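PDB 6VAW: galactose-binding lectin from Arachis hypogaea, which binds D-galactose and galactose-bearing glycoconjugates as a calcium- and manganese-containing homotetrameric legume lectin. Local coordinates for residues V165-A177 / I185-K197. Numbering follows the deposited sequence.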
ATOM      1  N   VAL A 165     -13.130  -4.710 -10.757  1.00 19.14           N
ATOM      2  CA  VAL A 165     -13.906  -5.873 -10.391  1.00 19.01           C
ATOM      3  C   VAL A 165     -13.929  -6.000  -8.857  1.00 21.50           C
ATOM      4  O   VAL A 165     -12.903  -5.941  -8.187  1.00 21.68           O
ATOM      5  CB  VAL A 165     -13.388  -7.173 -11.066  1.00 22.26           C
ATOM      6  CG1 VAL A 165     -14.257  -8.348 -10.689  1.00 21.85           C
ATOM      7  CG2 VAL A 165     -13.294  -7.042 -12.595  1.00 22.43           C
ATOM      8  N   ILE A 166     -15.131  -6.232  -8.320  1.00 19.06           N
ATOM      9  CA  ILE A 166     -15.323  -6.423  -6.876  1.00 18.78           C
ATOM     10  C   ILE A 166     -15.992  -7.765  -6.674  1.00 20.35           C
ATOM     11  O   ILE A 166     -17.081  -7.983  -7.221  1.00 20.11           O
ATOM     12  CB  ILE A 166     -16.153  -5.306  -6.182  1.00 20.73           C
ATOM     13  CG1 ILE A 166     -15.517  -3.918  -6.301  1.00 21.22           C
ATOM     14  CG2 ILE A 166     -16.429  -5.658  -4.698  1.00 22.83           C
ATOM     15  CD1 ILE A 166     -16.489  -2.791  -5.865  1.00 22.06           C
ATOM     16  N   TYR A 167     -15.372  -8.639  -5.858  1.00 17.15           N
ATOM     17  CA  TYR A 167     -16.046  -9.878  -5.466  1.00 15.52           C
ATOM     18  C   TYR A 167     -16.369  -9.777  -3.983  1.00 20.10           C
ATOM     19  O   TYR A 167     -15.461  -9.629  -3.157  1.00 17.84           O
ATOM     20  CB  TYR A 167     -15.253 -11.145  -5.805  1.00 17.55           C
ATOM     21  CG  TYR A 167     -16.007 -12.406  -5.446  1.00 18.57           C
ATOM     22  CD1 TYR A 167     -17.125 -12.807  -6.178  1.00 20.59           C
ATOM     23  CD2 TYR A 167     -15.687 -13.131  -4.300  1.00 19.32           C
ATOM     24  CE1 TYR A 167     -17.868 -13.931  -5.812  1.00 21.10           C
ATOM     25  CE2 TYR A 167     -16.416 -14.257  -3.928  1.00 18.30           C
ATOM     26  CZ  TYR A 167     -17.502 -14.662  -4.693  1.00 23.95           C
ATOM     27  OH  TYR A 167     -18.211 -15.796  -4.365  1.00 25.43           O
ATOM     28  N   ASP A 168     -17.659  -9.738  -3.653  1.00 20.55           N
ATOM     29  CA  ASP A 168     -18.121  -9.671  -2.266  1.00 19.80           C
ATOM     30  C   ASP A 168     -18.444 -11.100  -1.789  1.00 22.86           C
ATOM     31  O   ASP A 168     -19.453 -11.663  -2.205  1.00 22.97           O
ATOM     32  CB  ASP A 168     -19.356  -8.768  -2.137  1.00 20.59           C
ATOM     33  CG  ASP A 168     -19.888  -8.774  -0.713  1.00 23.71           C
ATOM     34  OD1 ASP A 168     -19.173  -8.299   0.197  1.00 24.52           O
ATOM     35  OD2 ASP A 168     -20.970  -9.303  -0.499  1.00 22.89           O
ATOM     36  N   SER A 169     -17.613 -11.677  -0.928  1.00 22.63           N
ATOM     37  CA  SER A 169     -17.795 -13.079  -0.508  1.00 22.79           C
ATOM     38  C   SER A 169     -19.146 -13.374   0.179  1.00 28.25           C
ATOM     39  O   SER A 169     -19.737 -14.398  -0.161  1.00 29.55           O
ATOM     40  CB  SER A 169     -16.648 -13.551   0.380  1.00 27.01           C
ATOM     41  OG  SER A 169     -16.587 -12.852   1.610  1.00 35.40           O
ATOM     42  N   SER A 170     -19.661 -12.476   1.067  1.00 25.70           N
ATOM     43  CA  SER A 170     -20.936 -12.682   1.793  1.00 26.04           C
ATOM     44  C   SER A 170     -22.153 -12.884   0.845  1.00 27.71           C
ATOM     45  O   SER A 170     -22.945 -13.819   1.049  1.00 27.29           O
ATOM     46  CB  SER A 170     -21.207 -11.521   2.746  1.00 30.87           C
ATOM     47  OG  SER A 170     -22.401 -11.724   3.483  1.00 42.05           O
ATOM     48  N   THR A 171     -22.280 -12.055  -0.188  1.00 21.72           N
ATOM     49  CA  THR A 171     -23.389 -12.147  -1.166  1.00 20.65           C
ATOM     50  C   THR A 171     -23.009 -12.994  -2.387  1.00 22.94           C
ATOM     51  O   THR A 171     -23.873 -13.280  -3.224  1.00 21.70           O
ATOM     52  CB  THR A 171     -23.846 -10.764  -1.661  1.00 24.68           C
ATOM     53  OG1 THR A 171     -22.746 -10.144  -2.315  1.00 22.66           O
ATOM     54  CG2 THR A 171     -24.416  -9.909  -0.569  1.00 22.52           C
ATOM     55  N   LYS A 172     -21.713 -13.358  -2.501  1.00 21.37           N
ATOM     56  CA  LYS A 172     -21.138 -14.142  -3.613  1.00 20.74           C
ATOM     57  C   LYS A 172     -21.305 -13.349  -4.950  1.00 21.38           C
ATOM     58  O   LYS A 172     -21.379 -13.941  -6.024  1.00 21.40           O
ATOM     59  CB  LYS A 172     -21.769 -15.555  -3.699  1.00 21.42           C
ATOM     60  CG  LYS A 172     -21.549 -16.373  -2.422  1.00 33.15           C
ATOM     61  CD  LYS A 172     -22.341 -17.679  -2.392  1.00 51.15           C
ATOM     62  CE  LYS A 172     -22.055 -18.487  -1.138  1.00 70.48           C
ATOM     63  NZ  LYS A 172     -22.629 -17.866   0.091  1.00 83.78           N
ATOM     64  N   THR A 173     -21.356 -12.018  -4.867  1.00 17.95           N
ATOM     65  CA  THR A 173     -21.560 -11.184  -6.056  1.00 18.21           C
ATOM     66  C   THR A 173     -20.246 -10.761  -6.669  1.00 20.57           C
ATOM     67  O   THR A 173     -19.387 -10.228  -5.975  1.00 20.28           O
ATOM     68  CB  THR A 173     -22.422  -9.934  -5.715  1.00 26.78           C
ATOM     69  OG1 THR A 173     -23.680 -10.368  -5.183  1.00 29.74           O
ATOM     70  CG2 THR A 173     -22.664  -9.040  -6.938  1.00 24.21           C
ATOM     71  N   LEU A 174     -20.110 -11.002  -7.980  1.00 17.97           N
ATOM     72  CA  LEU A 174     -18.992 -10.531  -8.792  1.00 18.80           C
ATOM     73  C   LEU A 174     -19.516  -9.319  -9.595  1.00 24.32           C
ATOM     74  O   LEU A 174     -20.415  -9.478 -10.425  1.00 24.40           O
ATOM     75  CB  LEU A 174     -18.518 -11.661  -9.713  1.00 18.38           C
ATOM     76  CG  LEU A 174     -17.351 -11.352 -10.612  1.00 19.88           C
ATOM     77  CD1 LEU A 174     -16.081 -11.320  -9.853  1.00 19.87           C
ATOM     78  CD2 LEU A 174     -17.173 -12.442 -11.709  1.00 21.00           C
ATOM     79  N   SER A 175     -19.045  -8.126  -9.267  1.00 21.23           N
ATOM     80  CA  SER A 175     -19.464  -6.886  -9.927  1.00 20.70           C
ATOM     81  C   SER A 175     -18.317  -6.359 -10.778  1.00 23.41           C
ATOM     82  O   SER A 175     -17.182  -6.347 -10.319  1.00 23.01           O
ATOM     83  CB  SER A 175     -19.930  -5.854  -8.908  1.00 24.23           C
ATOM     84  OG  SER A 175     -20.554  -4.803  -9.619  1.00 32.49           O
ATOM     85  N   VAL A 176     -18.628  -5.923 -11.995  1.00 19.63           N
ATOM     86  CA  VAL A 176     -17.657  -5.460 -13.005  1.00 19.82           C
ATOM     87  C   VAL A 176     -18.065  -4.083 -13.537  1.00 24.42           C
ATOM     88  O   VAL A 176     -19.218  -3.902 -13.945  1.00 23.39           O
ATOM     89  CB  VAL A 176     -17.551  -6.484 -14.175  1.00 24.01           C
ATOM     90  CG1 VAL A 176     -16.505  -6.057 -15.209  1.00 22.66           C
ATOM     91  CG2 VAL A 176     -17.276  -7.896 -13.676  1.00 23.45           C
ATOM     92  N   ALA A 177     -17.113  -3.146 -13.567  1.00 21.14           N
ATOM     93  CA  ALA A 177     -17.316  -1.814 -14.148  1.00 21.13           C
ATOM     94  C   ALA A 177     -16.222  -1.609 -15.189  1.00 24.76           C
ATOM     95  O   ALA A 177     -15.040  -1.712 -14.858  1.00 24.24           O
ATOM     96  CB  ALA A 177     -17.298  -0.711 -13.087  1.00 21.42           C
ATOM     97  N   ILE A 185     -19.548   4.338 -18.913  1.00 33.25           N
ATOM     98  CA  ILE A 185     -19.312   3.129 -18.136  1.00 31.51           C
ATOM     99  C   ILE A 185     -20.311   2.060 -18.552  1.00 30.29           C
ATOM    100  O   ILE A 185     -21.453   2.363 -18.896  1.00 28.79           O
ATOM    101  CB  ILE A 185     -19.278   3.304 -16.579  1.00 36.13           C
ATOM    102  CG1 ILE A 185     -20.443   4.133 -16.039  1.00 37.37           C
ATOM    103  CG2 ILE A 185     -17.941   3.825 -16.090  1.00 37.60           C
ATOM    104  CD1 ILE A 185     -21.343   3.320 -15.314  1.00 47.23           C
ATOM    105  N   THR A 186     -19.854   0.805 -18.531  1.00 26.41           N
ATOM    106  CA  THR A 186     -20.618  -0.427 -18.759  1.00 25.63           C
ATOM    107  C   THR A 186     -20.478  -1.274 -17.479  1.00 28.07           C
ATOM    108  O   THR A 186     -19.366  -1.417 -16.981  1.00 29.48           O
ATOM    109  CB  THR A 186     -20.114  -1.165 -20.010  1.00 34.95           C
ATOM    110  OG1 THR A 186     -20.095  -0.266 -21.119  1.00 28.30           O
ATOM    111  CG2 THR A 186     -20.945  -2.401 -20.344  1.00 37.15           C
ATOM    112  N   THR A 187     -21.571  -1.833 -16.960  1.00 21.81           N
ATOM    113  CA  THR A 187     -21.469  -2.684 -15.775  1.00 21.16           C
ATOM    114  C   THR A 187     -22.178  -4.006 -15.978  1.00 22.86           C
ATOM    115  O   THR A 187     -23.136  -4.096 -16.746  1.00 22.88           O
ATOM    116  CB  THR A 187     -22.026  -2.000 -14.486  1.00 28.38           C
ATOM    117  OG1 THR A 187     -23.444  -1.851 -14.590  1.00 30.10           O
ATOM    118  CG2 THR A 187     -21.354  -0.663 -14.154  1.00 25.47           C
ATOM    119  N   ILE A 188     -21.759  -5.008 -15.211  1.00 19.53           N
ATOM    120  CA  ILE A 188     -22.391  -6.331 -15.214  1.00 19.78           C
ATOM    121  C   ILE A 188     -22.077  -6.956 -13.873  1.00 23.40           C
ATOM    122  O   ILE A 188     -20.983  -6.766 -13.363  1.00 22.41           O
ATOM    123  CB  ILE A 188     -21.957  -7.222 -16.424  1.00 23.34           C
ATOM    124  CG1 ILE A 188     -22.858  -8.473 -16.535  1.00 23.94           C
ATOM    125  CG2 ILE A 188     -20.423  -7.575 -16.420  1.00 21.40           C
ATOM    126  CD1 ILE A 188     -22.608  -9.344 -17.755  1.00 26.83           C
ATOM    127  N   ALA A 189     -23.051  -7.650 -13.285  1.00 22.07           N
ATOM    128  CA  ALA A 189     -22.877  -8.305 -11.989  1.00 22.80           C
ATOM    129  C   ALA A 189     -23.620  -9.627 -11.980  1.00 26.66           C
ATOM    130  O   ALA A 189     -24.661  -9.771 -12.619  1.00 27.78           O
ATOM    131  CB  ALA A 189     -23.342  -7.409 -10.848  1.00 23.02           C
ATOM    132  N   GLN A 190     -23.064 -10.595 -11.286  1.00 20.86           N
ATOM    133  CA  GLN A 190     -23.666 -11.936 -11.232  1.00 19.83           C
ATOM    134  C   GLN A 190     -23.276 -12.609  -9.938  1.00 20.07           C
ATOM    135  O   GLN A 190     -22.110 -12.552  -9.557  1.00 19.50           O
ATOM    136  CB  GLN A 190     -23.187 -12.787 -12.446  1.00 21.89           C
ATOM    137  CG  GLN A 190     -23.573 -14.289 -12.423  1.00 26.60           C
ATOM    138  CD  GLN A 190     -25.077 -14.436 -12.527  1.00 31.76           C
ATOM    139  OE1 GLN A 190     -25.696 -13.883 -13.422  1.00 23.74           O
ATOM    140  NE2 GLN A 190     -25.694 -15.186 -11.623  1.00 31.05           N
ATOM    141  N   VAL A 191     -24.223 -13.319  -9.316  1.00 17.81           N
ATOM    142  CA  VAL A 191     -23.900 -14.119  -8.126  1.00 19.41           C
ATOM    143  C   VAL A 191     -23.193 -15.393  -8.623  1.00 23.20           C
ATOM    144  O   VAL A 191     -23.769 -16.121  -9.433  1.00 22.19           O
ATOM    145  CB  VAL A 191     -25.151 -14.429  -7.265  1.00 24.16           C
ATOM    146  CG1 VAL A 191     -24.860 -15.514  -6.227  1.00 24.99           C
ATOM    147  CG2 VAL A 191     -25.689 -13.152  -6.605  1.00 23.85           C
ATOM    148  N   VAL A 192     -21.937 -15.602  -8.190  1.00 20.46           N
ATOM    149  CA  VAL A 192     -21.086 -16.749  -8.508  1.00 21.68           C
ATOM    150  C   VAL A 192     -20.509 -17.268  -7.186  1.00 23.51           C
ATOM    151  O   VAL A 192     -19.805 -16.522  -6.500  1.00 21.84           O
ATOM    152  CB  VAL A 192     -19.939 -16.454  -9.524  1.00 27.43           C
ATOM    153  CG1 VAL A 192     -19.208 -17.755  -9.901  1.00 27.54           C
ATOM    154  CG2 VAL A 192     -20.446 -15.736 -10.776  1.00 28.25           C
ATOM    155  N   ASP A 193     -20.800 -18.519  -6.843  1.00 19.53           N
ATOM    156  CA  ASP A 193     -20.278 -19.130  -5.617  1.00 19.89           C
ATOM    157  C   ASP A 193     -18.915 -19.756  -5.909  1.00 24.83           C
ATOM    158  O   ASP A 193     -18.836 -20.938  -6.292  1.00 25.53           O
ATOM    159  CB  ASP A 193     -21.255 -20.166  -5.029  1.00 22.48           C
ATOM    160  CG  ASP A 193     -20.833 -20.744  -3.680  1.00 30.55           C
ATOM    161  OD1 ASP A 193     -19.707 -20.422  -3.207  1.00 30.93           O
ATOM    162  OD2 ASP A 193     -21.657 -21.452  -3.061  1.00 36.99           O
ATOM    163  N   LEU A 194     -17.846 -18.976  -5.683  1.00 20.33           N
ATOM    164  CA  LEU A 194     -16.472 -19.393  -5.958  1.00 21.73           C
ATOM    165  C   LEU A 194     -16.081 -20.667  -5.151  1.00 27.55           C
ATOM    166  O   LEU A 194     -15.410 -21.534  -5.694  1.00 25.65           O
ATOM    167  CB  LEU A 194     -15.481 -18.236  -5.692  1.00 21.94           C
ATOM    168  CG  LEU A 194     -15.548 -17.030  -6.656  1.00 26.56           C
ATOM    169  CD1 LEU A 194     -14.330 -16.143  -6.471  1.00 27.65           C
ATOM    170  CD2 LEU A 194     -15.607 -17.464  -8.109  1.00 27.35           C
ATOM    171  N   LYS A 195     -16.587 -20.811  -3.922  1.00 26.87           N
ATOM    172  CA  LYS A 195     -16.368 -21.989  -3.062  1.00 28.94           C
ATOM    173  C   LYS A 195     -16.958 -23.278  -3.682  1.00 32.96           C
ATOM    174  O   LYS A 195     -16.420 -24.360  -3.473  1.00 31.15           O
ATOM    175  CB  LYS A 195     -17.003 -21.733  -1.690  1.00 32.92           C
ATOM    176  CG  LYS A 195     -16.634 -22.713  -0.593  1.00 42.60           C
ATOM    177  CD  LYS A 195     -17.450 -22.395   0.636  1.00 53.67           C
ATOM    178  CE  LYS A 195     -16.956 -23.091   1.864  1.00 66.72           C
ATOM    179  NZ  LYS A 195     -17.952 -22.979   2.960  1.00 78.82           N
ATOM    180  N   ALA A 196     -18.068 -23.156  -4.436  1.00 30.32           N
ATOM    181  CA  ALA A 196     -18.735 -24.286  -5.087  1.00 30.40           C
ATOM    182  C   ALA A 196     -18.145 -24.612  -6.464  1.00 32.75           C
ATOM    183  O   ALA A 196     -18.222 -25.756  -6.898  1.00 32.53           O
ATOM    184  CB  ALA A 196     -20.229 -23.991  -5.243  1.00 31.03           C
ATOM    185  N   LYS A 197     -17.578 -23.623  -7.149  1.00 25.91           N
ATOM    186  CA  LYS A 197     -17.091 -23.812  -8.512  1.00 24.86           C
ATOM    187  C   LYS A 197     -15.579 -23.971  -8.624  1.00 27.30           C
ATOM    188  O   LYS A 197     -15.090 -24.435  -9.650  1.00 27.80           O
ATOM    189  CB  LYS A 197     -17.524 -22.618  -9.384  1.00 25.75           C
ATOM    190  CG  LYS A 197     -19.040 -22.366  -9.444  1.00 34.11           C
ATOM    191  CD  LYS A 197     -19.802 -23.512 -10.100  1.00 37.80           C
ATOM    192  CE  LYS A 197     -21.273 -23.209 -10.204  1.00 43.74           C
ATOM    193  NZ  LYS A 197     -22.062 -24.433 -10.499  1.00 42.60           N
TER
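Lys172, in the tight turn between strands 159-168 and 173-179, buries the most surface here. Its carbonyl O takes the N-H of Val192 at 2.8 Å, just where strand 185-191 runs out. The aliphatic part of the Lys172 side chain runs beside that of Asp193, with CE of Lys172 3.6 Å from OD2 of Asp193. A bend at the last torsion (chi4 71°) leaves NZ of Lys172 4.9 Å from OD2 of Asp193, too long for a salt bridge though the charges are opposite. Asp193 itself N-caps the short helix 194-197 through weak bonds.

Tyr167 reaches the same corner from strand 159-168, one strand further into the sheet. The chi1 torsion of -177° swings the ring away from the backbone N, and Leu194 covers one face of it, with CD1 of Leu194 over the centre, 3.8 Å from the centroid of the Tyr167 ring, a CH-pi contact. The hydroxyl OH donates to the O of Val192 at 2.8 Å, in the carbonyl plane, which ties the buried phenol to the loop leading into the helix.

Further along, Leu174 and Val176 each exchange two backbone bonds with the facing strand, Leu174 with Gln190 and Val176 with Ile188. CB of Val176 lies 3.8 Å from CG2 of Ile188, on the face that packs against strands 117-123 and 137-141. On the other face lie Ser175 and Thr187; OG1 of Thr187 bonds Asp168 of the second subunit. This is an antiparallel beta hairpin, 173-179 with 185-191, at one edge of the back sheet of the legume lectin jelly-roll sandwich.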